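Local coordinates for Sys-1 protein (Caenorhabditis elegans, PDB 3C2G), which acts as a beta-catenin-type transcription coregulator in the Wnt asymmetry pathway, binding the TCF factor POP-1 directly and activating or repressing target genes, at residues A230-S235 against V286-T291; R262-L267 against I301-K306; V292-N297 against L326-R331. All coordinates share one frame; numbering follows the deposited sequence.

Contact 1 (A230-S235 against V286-T291); sequences AVMIGS and VGAITT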
loop_
_atom_site.group_PDB
_atom_site.type_symbol
_atom_site.label_atom_id
_atom_site.label_comp_id
_atom_site.label_asym_id
_atom_site.label_seq_id
_atom_site.Cartn_x
_atom_site.Cartn_y
_atom_site.Cartn_z
ATOM N N ALA A 230 20.592 -4.521 1.466
ATOM C CA ALA A 230 21.895 -4.276 2.084
ATOM C C ALA A 230 22.105 -2.775 2.340
ATOM O O ALA A 230 22.779 -2.398 3.292
ATOM C CB ALA A 230 23.007 -4.865 1.263
ATOM N N VAL A 231 21.472 -1.945 1.519
ATOM C CA VAL A 231 21.499 -0.498 1.682
ATOM C C VAL A 231 20.680 -0.058 2.909
ATOM O O VAL A 231 21.142 0.769 3.703
ATOM C CB VAL A 231 21.026 0.234 0.375
ATOM C CG1 VAL A 231 20.818 1.716 0.610
ATOM C CG2 VAL A 231 22.011 0.004 -0.769
HETATM N N MSE A 232 19.467 -0.592 3.040
HETATM C CA MSE A 232 18.651 -0.440 4.251
HETATM C C MSE A 232 19.493 -0.717 5.502
HETATM O O MSE A 232 19.535 0.080 6.433
HETATM C CB MSE A 232 17.543 -1.479 4.232
HETATM C CG MSE A 232 16.114 -1.037 3.984
HETATM SE SE MSE A 232 15.017 -2.639 4.482
HETATM C CE MSE A 232 15.901 -3.006 6.163
ATOM N N ILE A 233 20.167 -1.860 5.492
ATOM C CA ILE A 233 20.848 -2.378 6.656
ATOM C C ILE A 233 22.153 -1.655 6.942
ATOM O O ILE A 233 22.438 -1.336 8.092
ATOM C CB ILE A 233 21.054 -3.909 6.546
ATOM C CG1 ILE A 233 19.700 -4.608 6.637
ATOM C CG2 ILE A 233 21.997 -4.432 7.631
ATOM C CD1 ILE A 233 18.962 -4.376 7.965
ATOM N N GLY A 234 22.942 -1.425 5.901
ATOM C CA GLY A 234 24.101 -0.557 5.978
ATOM C C GLY A 234 23.791 0.813 6.560
ATOM O O GLY A 234 24.531 1.304 7.403
ATOM N N SER A 235 22.700 1.432 6.130
ATOM C CA SER A 235 22.311 2.719 6.699
ATOM C C SER A 235 21.883 2.555 8.150
ATOM O O SER A 235 22.265 3.365 9.011
ATOM C CB SER A 235 21.187 3.386 5.896
ATOM O OG SER A 235 21.506 3.512 4.517
ATOM N N VAL A 286 11.526 -9.159 5.597
ATOM C CA VAL A 286 10.663 -8.856 6.738
ATOM C C VAL A 286 11.500 -8.668 7.998
ATOM O O VAL A 286 11.275 -7.722 8.774
ATOM C CB VAL A 286 9.548 -9.925 6.912
ATOM C CG1 VAL A 286 8.901 -9.841 8.289
ATOM C CG2 VAL A 286 8.491 -9.766 5.818
ATOM N N GLY A 287 12.478 -9.545 8.189
ATOM C CA GLY A 287 13.464 -9.363 9.248
ATOM C C GLY A 287 14.218 -8.042 9.116
ATOM O O GLY A 287 14.474 -7.362 10.108
ATOM N N ALA A 288 14.578 -7.684 7.889
ATOM C CA ALA A 288 15.289 -6.441 7.622
ATOM C C ALA A 288 14.448 -5.220 8.016
ATOM O O ALA A 288 14.908 -4.348 8.746
ATOM C CB ALA A 288 15.695 -6.373 6.167
ATOM N N ILE A 289 13.213 -5.170 7.546
ATOM C CA ILE A 289 12.322 -4.077 7.902
ATOM C C ILE A 289 12.166 -3.916 9.416
ATOM O O ILE A 289 12.273 -2.807 9.937
ATOM C CB ILE A 289 10.941 -4.246 7.258
ATOM C CG1 ILE A 289 11.067 -4.190 5.736
ATOM C CG2 ILE A 289 9.989 -3.156 7.730
ATOM C CD1 ILE A 289 9.797 -4.604 5.038
ATOM N N THR A 290 11.930 -5.022 10.116
ATOM C CA THR A 290 11.648 -4.952 11.536
ATOM C C THR A 290 12.874 -4.541 12.338
ATOM O O THR A 290 12.726 -3.872 13.364
ATOM C CB THR A 290 10.966 -6.243 12.105
ATOM O OG1 THR A 290 11.853 -7.347 11.990
ATOM C CG2 THR A 290 9.712 -6.572 11.329
ATOM N N THR A 291 14.067 -4.908 11.865
ATOM C CA THR A 291 15.326 -4.466 12.480
ATOM C C THR A 291 15.482 -2.947 12.373
ATOM O O THR A 291 15.846 -2.284 13.343
ATOM C CB THR A 291 16.554 -5.129 11.809
ATOM O OG1 THR A 291 16.464 -6.550 11.939
ATOM C CG2 THR A 291 17.889 -4.657 12.453
#

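Contact 2 (R262-L267 against I301-K306); sequences RTFDLL and IRAGCK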
loop_
_atom_site.group_PDB
_atom_site.type_symbol
_atom_site.label_atom_id
_atom_site.label_comp_id
_atom_site.label_asym_id
_atom_site.label_seq_id
_atom_site.Cartn_x
_atom_site.Cartn_y
_atom_site.Cartn_z
ATOM N N ARG A 262 13.455 6.280 1.333
ATOM C CA ARG A 262 13.339 6.143 -0.110
ATOM C C ARG A 262 13.596 4.708 -0.581
ATOM O O ARG A 262 13.081 4.289 -1.614
ATOM C CB ARG A 262 14.263 7.138 -0.827
ATOM C CG ARG A 262 13.834 8.618 -0.677
ATOM C CD ARG A 262 14.850 9.528 -1.385
ATOM N NE ARG A 262 14.611 10.960 -1.192
ATOM C CZ ARG A 262 14.212 11.799 -2.147
ATOM N NH1 ARG A 262 14.000 11.363 -3.388
ATOM N NH2 ARG A 262 14.032 13.084 -1.862
ATOM N N THR A 263 14.396 3.958 0.164
ATOM C CA THR A 263 14.567 2.541 -0.129
ATOM C C THR A 263 13.279 1.763 0.156
ATOM O O THR A 263 12.914 0.893 -0.623
ATOM C CB THR A 263 15.730 1.955 0.649
ATOM O OG1 THR A 263 16.933 2.615 0.240
ATOM C CG2 THR A 263 15.867 0.466 0.397
ATOM N N PHE A 264 12.584 2.095 1.245
ATOM C CA PHE A 264 11.282 1.500 1.514
ATOM C C PHE A 264 10.314 1.837 0.380
ATOM O O PHE A 264 9.618 0.960 -0.129
ATOM C CB PHE A 264 10.687 1.971 2.861
ATOM C CG PHE A 264 11.361 1.395 4.099
ATOM C CD1 PHE A 264 11.942 0.133 4.093
ATOM C CD2 PHE A 264 11.368 2.125 5.294
ATOM C CE1 PHE A 264 12.531 -0.391 5.256
ATOM C CE2 PHE A 264 11.952 1.613 6.460
ATOM C CZ PHE A 264 12.533 0.354 6.442
ATOM N N ASP A 265 10.267 3.106 -0.008
ATOM C CA ASP A 265 9.386 3.566 -1.086
ATOM C C ASP A 265 9.680 2.861 -2.415
ATOM O O ASP A 265 8.761 2.441 -3.103
ATOM C CB ASP A 265 9.496 5.088 -1.251
ATOM C CG ASP A 265 8.550 5.640 -2.326
ATOM O OD1 ASP A 265 7.315 5.439 -2.218
ATOM O OD2 ASP A 265 9.043 6.276 -3.285
ATOM N N LEU A 266 10.959 2.712 -2.762
ATOM C CA LEU A 266 11.341 2.051 -4.013
ATOM C C LEU A 266 10.971 0.544 -4.014
ATOM O O LEU A 266 10.335 0.055 -4.964
ATOM C CB LEU A 266 12.819 2.286 -4.334
ATOM C CG LEU A 266 13.366 1.756 -5.662
ATOM C CD1 LEU A 266 12.528 2.194 -6.871
ATOM C CD2 LEU A 266 14.842 2.141 -5.854
ATOM N N LEU A 267 11.333 -0.174 -2.952
ATOM C CA LEU A 267 10.870 -1.562 -2.772
ATOM C C LEU A 267 9.345 -1.707 -2.870
ATOM O O LEU A 267 8.853 -2.631 -3.504
ATOM C CB LEU A 267 11.349 -2.114 -1.441
ATOM C CG LEU A 267 12.836 -2.393 -1.419
ATOM C CD1 LEU A 267 13.302 -2.445 0.010
ATOM C CD2 LEU A 267 13.143 -3.661 -2.195
ATOM N N ILE A 301 9.514 4.850 10.676
ATOM C CA ILE A 301 8.616 3.802 11.153
ATOM C C ILE A 301 7.360 3.681 10.272
ATOM O O ILE A 301 6.992 2.573 9.864
ATOM C CB ILE A 301 8.276 3.961 12.669
ATOM C CG1 ILE A 301 9.548 3.756 13.503
ATOM C CG2 ILE A 301 7.175 2.968 13.095
ATOM C CD1 ILE A 301 9.506 4.370 14.876
ATOM N N ARG A 302 6.722 4.807 9.965
ATOM C CA ARG A 302 5.573 4.797 9.046
ATOM C C ARG A 302 5.880 4.112 7.722
ATOM O O ARG A 302 5.051 3.365 7.199
ATOM C CB ARG A 302 5.037 6.210 8.772
ATOM C CG ARG A 302 3.980 6.679 9.749
ATOM C CD ARG A 302 3.248 7.917 9.236
ATOM N NE ARG A 302 4.060 9.123 9.371
ATOM C CZ ARG A 302 4.173 9.837 10.492
ATOM N NH1 ARG A 302 3.525 9.473 11.593
ATOM N NH2 ARG A 302 4.944 10.924 10.518
ATOM N N ALA A 303 7.064 4.371 7.178
ATOM C CA ALA A 303 7.388 3.885 5.851
ATOM C C ALA A 303 7.720 2.395 5.853
ATOM O O ALA A 303 7.391 1.691 4.911
ATOM C CB ALA A 303 8.514 4.700 5.229
ATOM N N GLY A 304 8.383 1.936 6.903
ATOM C CA GLY A 304 8.689 0.518 7.086
ATOM C C GLY A 304 7.439 -0.323 7.257
ATOM O O GLY A 304 7.297 -1.381 6.623
ATOM N N CYS A 305 6.520 0.163 8.085
ATOM C CA CYS A 305 5.270 -0.544 8.366
ATOM C C CYS A 305 4.344 -0.616 7.150
ATOM O O CYS A 305 3.667 -1.627 6.940
ATOM C CB CYS A 305 4.585 0.041 9.606
ATOM S SG CYS A 305 5.563 -0.285 11.149
ATOM N N LYS A 306 4.347 0.443 6.345
ATOM C CA LYS A 306 3.645 0.488 5.049
ATOM C C LYS A 306 4.100 -0.649 4.124
ATOM O O LYS A 306 3.277 -1.327 3.514
ATOM C CB LYS A 306 3.911 1.835 4.375
ATOM C CG LYS A 306 3.046 2.161 3.161
ATOM C CD LYS A 306 3.645 3.373 2.404
ATOM C CE LYS A 306 2.740 3.916 1.265
ATOM N NZ LYS A 306 2.175 2.873 0.339
#

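Contact 3 (V292-N297 against L326-R331); sequences VVQYPN and LPFLLR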
loop_
_atom_site.group_PDB
_atom_site.type_symbol
_atom_site.label_atom_id
_atom_site.label_comp_id
_atom_site.label_asym_id
_atom_site.label_seq_id
_atom_site.Cartn_x
_atom_site.Cartn_y
_atom_site.Cartn_z
ATOM N N VAL A 292 15.182 -2.422 11.184
ATOM C CA VAL A 292 15.394 -1.028 10.849
ATOM C C VAL A 292 14.418 -0.127 11.582
ATOM O O VAL A 292 14.800 0.952 12.033
ATOM C CB VAL A 292 15.345 -0.806 9.309
ATOM C CG1 VAL A 292 15.162 0.678 8.954
ATOM C CG2 VAL A 292 16.620 -1.360 8.659
ATOM N N VAL A 293 13.171 -0.568 11.723
ATOM C CA VAL A 293 12.170 0.252 12.407
ATOM C C VAL A 293 12.317 0.287 13.926
ATOM O O VAL A 293 11.466 0.832 14.611
ATOM C CB VAL A 293 10.716 -0.087 12.004
ATOM C CG1 VAL A 293 10.535 0.069 10.501
ATOM C CG2 VAL A 293 10.310 -1.482 12.473
ATOM N N GLN A 294 13.403 -0.272 14.450
ATOM C CA GLN A 294 13.780 -0.027 15.850
ATOM C C GLN A 294 14.290 1.406 16.039
ATOM O O GLN A 294 14.344 1.887 17.165
ATOM C CB GLN A 294 14.852 -1.016 16.334
ATOM C CG GLN A 294 14.431 -2.485 16.321
ATOM C CD GLN A 294 15.594 -3.457 16.588
ATOM O OE1 GLN A 294 15.540 -4.249 17.531
ATOM N NE2 GLN A 294 16.635 -3.405 15.757
ATOM N N TYR A 295 14.679 2.090 14.961
ATOM C CA TYR A 295 15.166 3.459 15.101
ATOM C C TYR A 295 14.029 4.438 15.406
ATOM O O TYR A 295 13.059 4.509 14.671
ATOM C CB TYR A 295 15.983 3.939 13.898
ATOM C CG TYR A 295 16.668 5.255 14.215
ATOM C CD1 TYR A 295 17.883 5.274 14.904
ATOM C CD2 TYR A 295 16.073 6.482 13.888
ATOM C CE1 TYR A 295 18.503 6.459 15.237
ATOM C CE2 TYR A 295 16.682 7.684 14.230
ATOM C CZ TYR A 295 17.902 7.659 14.909
ATOM O OH TYR A 295 18.537 8.831 15.259
ATOM N N PRO A 296 14.164 5.224 16.488
ATOM C CA PRO A 296 13.058 6.105 16.859
ATOM C C PRO A 296 12.924 7.316 15.946
ATOM O O PRO A 296 13.384 8.403 16.272
ATOM C CB PRO A 296 13.391 6.515 18.298
ATOM C CG PRO A 296 14.903 6.393 18.388
ATOM C CD PRO A 296 15.322 5.331 17.402
ATOM N N ASN A 297 12.280 7.107 14.807
ATOM C CA ASN A 297 11.899 8.171 13.901
ATOM C C ASN A 297 10.595 7.778 13.201
ATOM O O ASN A 297 10.523 6.741 12.517
ATOM C CB ASN A 297 13.008 8.423 12.879
ATOM C CG ASN A 297 12.608 9.435 11.830
ATOM O OD1 ASN A 297 11.860 9.128 10.901
ATOM N ND2 ASN A 297 13.093 10.657 11.980
ATOM N N LEU A 326 7.508 -11.179 15.390
ATOM C CA LEU A 326 6.109 -10.968 15.719
ATOM C C LEU A 326 5.891 -10.305 17.069
ATOM O O LEU A 326 5.176 -9.309 17.138
ATOM C CB LEU A 326 5.299 -12.256 15.574
ATOM C CG LEU A 326 3.787 -12.176 15.355
ATOM C CD1 LEU A 326 3.368 -11.017 14.489
ATOM C CD2 LEU A 326 3.333 -13.458 14.699
ATOM N N PRO A 327 6.512 -10.823 18.148
ATOM C CA PRO A 327 6.380 -10.105 19.424
ATOM C C PRO A 327 6.832 -8.648 19.357
ATOM O O PRO A 327 6.217 -7.784 19.996
ATOM C CB PRO A 327 7.282 -10.895 20.365
ATOM C CG PRO A 327 7.310 -12.254 19.784
ATOM C CD PRO A 327 7.291 -12.064 18.307
ATOM N N PHE A 328 7.877 -8.369 18.584
ATOM C CA PHE A 328 8.344 -6.993 18.437
ATOM C C PHE A 328 7.264 -6.130 17.819
ATOM O O PHE A 328 6.951 -5.057 18.318
ATOM C CB PHE A 328 9.636 -6.921 17.607
ATOM C CG PHE A 328 10.055 -5.516 17.261
ATOM C CD1 PHE A 328 10.765 -4.742 18.179
ATOM C CD2 PHE A 328 9.720 -4.956 16.022
ATOM C CE1 PHE A 328 11.147 -3.420 17.869
ATOM C CE2 PHE A 328 10.086 -3.649 15.708
ATOM C CZ PHE A 328 10.806 -2.877 16.631
ATOM N N LEU A 329 6.688 -6.606 16.724
ATOM C CA LEU A 329 5.608 -5.885 16.053
ATOM C C LEU A 329 4.356 -5.695 16.918
ATOM O O LEU A 329 3.733 -4.643 16.868
ATOM C CB LEU A 329 5.270 -6.542 14.712
ATOM C CG LEU A 329 6.421 -6.474 13.690
ATOM C CD1 LEU A 329 6.075 -7.243 12.439
ATOM C CD2 LEU A 329 6.808 -5.020 13.339
ATOM N N LEU A 330 3.996 -6.693 17.721
ATOM C CA LEU A 330 2.883 -6.529 18.646
ATOM C C LEU A 330 3.162 -5.447 19.673
ATOM O O LEU A 330 2.279 -4.661 19.995
ATOM C CB LEU A 330 2.535 -7.851 19.333
ATOM C CG LEU A 330 1.981 -8.872 18.347
ATOM C CD1 LEU A 330 2.075 -10.269 18.909
ATOM C CD2 LEU A 330 0.562 -8.511 17.948
ATOM N N ARG A 331 4.393 -5.403 20.171
ATOM C CA ARG A 331 4.810 -4.373 21.108
ATOM C C ARG A 331 4.708 -2.992 20.477
ATOM O O ARG A 331 4.199 -2.057 21.089
ATOM C CB ARG A 331 6.238 -4.626 21.575
ATOM C CG ARG A 331 6.553 -4.047 22.953
ATOM C CD ARG A 331 7.951 -4.488 23.452
ATOM N NE ARG A 331 8.253 -5.900 23.147
ATOM C CZ ARG A 331 9.307 -6.315 22.437
ATOM N NH1 ARG A 331 10.195 -5.436 21.970
ATOM N NH2 ARG A 331 9.483 -7.612 22.207
#

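Contact 1 (A230-S235 against V286-T291)
M232, modelled as selenomethionine, reaches from helix 224-239 to A288 on helix 285-292. Its CB already points toward that helix. CG follows and rests near T263 on helix 251-270. The chain is extended about CB-CG, which carries SE toward helix 285-292. SE lies 4.2 Å from A288 CB and, more loosely, 4.4 Å from I289 CG1. Its flank is covered by F264 of helix 251-270. The chain then bends at chi3, 47°, and this turn brings the terminal methyl up against the backbone of A288. M232 CE sits 3.4 Å from A288 CB and 3.1 Å from A288 O. The second distance is short for a methyl, so the exact place of CE is doubtful.

I233 joins from the next position. Its CB bond runs alongside the partner helix, but the CG1 branch folds over and CD1 comes within 4.2 Å of A288 CB. A288 therefore meets two side chains with its single methyl. The axes of the two short segments run in the same general direction, 27° apart, and approach to 10.0 Å. This layering of helices is in keeping with the armadillo domain to which both belong. Each helix ties up a hydroxyl in its own backbone. S235 OG bonds V231 O and T291 OG1 bonds G287 O, and in both cases the carbonyl also receives a backbone N-H, from the opposite face of its plane.

No hydrogen bond crosses between the two segments. The side-chain packing is apolar, with the A288 carbonyl beside it. The contact rests on the M232 and I233 side chains set against the A288 methyl, with I289 more loosely placed.

Contact 2 (R262-L267 against I301-K306)
F264 lays its ring across the backbone at A303 and G304. G304 CA lies over one ring face, 3.8 Å from the centroid and 22° off the ring normal. This is a CH-pi contact, displaced toward the rim at CD2 and CE2. F264 CD2 is also 3.4 Å from G304 N and 3.8 Å from A303 CB. CG stands anti to the carbonyl carbon, chi1 -73°, and from there the ring extends over the neighbouring helix. With no CB on G304, the ring can lie close against the backbone.

The two helices, 251-270 and 298-311, are packed layers of the armadillo domain's helical stack. The CA atoms of F264 and G304 are 6.2 Å apart, the nearest pair between the two segments. L300 and L307 of helix 298-311 also touch F264, so the ring is set among apolar groups as well as peptide backbone.

D265 and K306 lie beside this buried patch. D265 OD1 and K306 NZ are 6.3 Å apart, too far for a salt bridge. D265 instead pairs through OD2 with R195 of helix 189-198.

Contact 3 (V292-N297 against L326-R331)
The turn linking helices 285-292 and 298-311 of the armadillo domain presents V293 and Q294 to F328 on helix 325-335. It is a type I beta turn from V292 to Y295, closed by a bond from Y295 N to V292 O of 3.1 Å. V293 is the first residue to leave the helical conformation. A few residues on, N297 is the N-cap of the next helix, its OD1 accepting from L300 N.

F328 spans the distance to the turn. Its CG is anti to the backbone N, chi1 172°, and the ring points at the loop. The two turn residues meet different parts of it. V293 CG2 comes to the ring edge, near its plane, 3.9 Å from F328 CE2. Q294 brings up CG, which lies 3.7 Å from F328 CZ and about as far from CE1, at an oblique angle to the ring. Only the aliphatic part of Q294 does the touching. Its amide plane is turned 85° from the ring plane, and NE2 is hydrogen-bonded to T291 O, back on the preceding helix. That bond helps hold the amide turned back toward the helix.

No hydrogen bond joins the two segments. With an alanine at F328 the ring is gone, which would probably leave V293 CG2 and Q294 CG without this partner and open a gap between the turn and helix 325-335. On its own helix, F328 also has a charged neighbour, R331, which folds back: F328 CA lies 3.8 Å above one face of the R331 guanidinium, nearer its margin than its centre.

Overall arrangement
The three contacts form one continuous stretch of the helical stack. Contacts 1 and 2 have centres about 11 Å apart, and both run from the helix pair 224-239 and 251-270 to the pair 285-292 and 298-311. They touch where M232 SE meets F264 CE1 at 3.4 Å and where I289 CG2 meets G304 O at 3.4 Å. Contact 3 carries the stack on to helix 325-335, its centre about 12 Å from that of contact 1 and 14 Å from that of contact 2. F328 CE2 lies 3.5 Å from T290 O of contact 1. V292 CG1 is 3.7 Å from F264 CZ of contact 2.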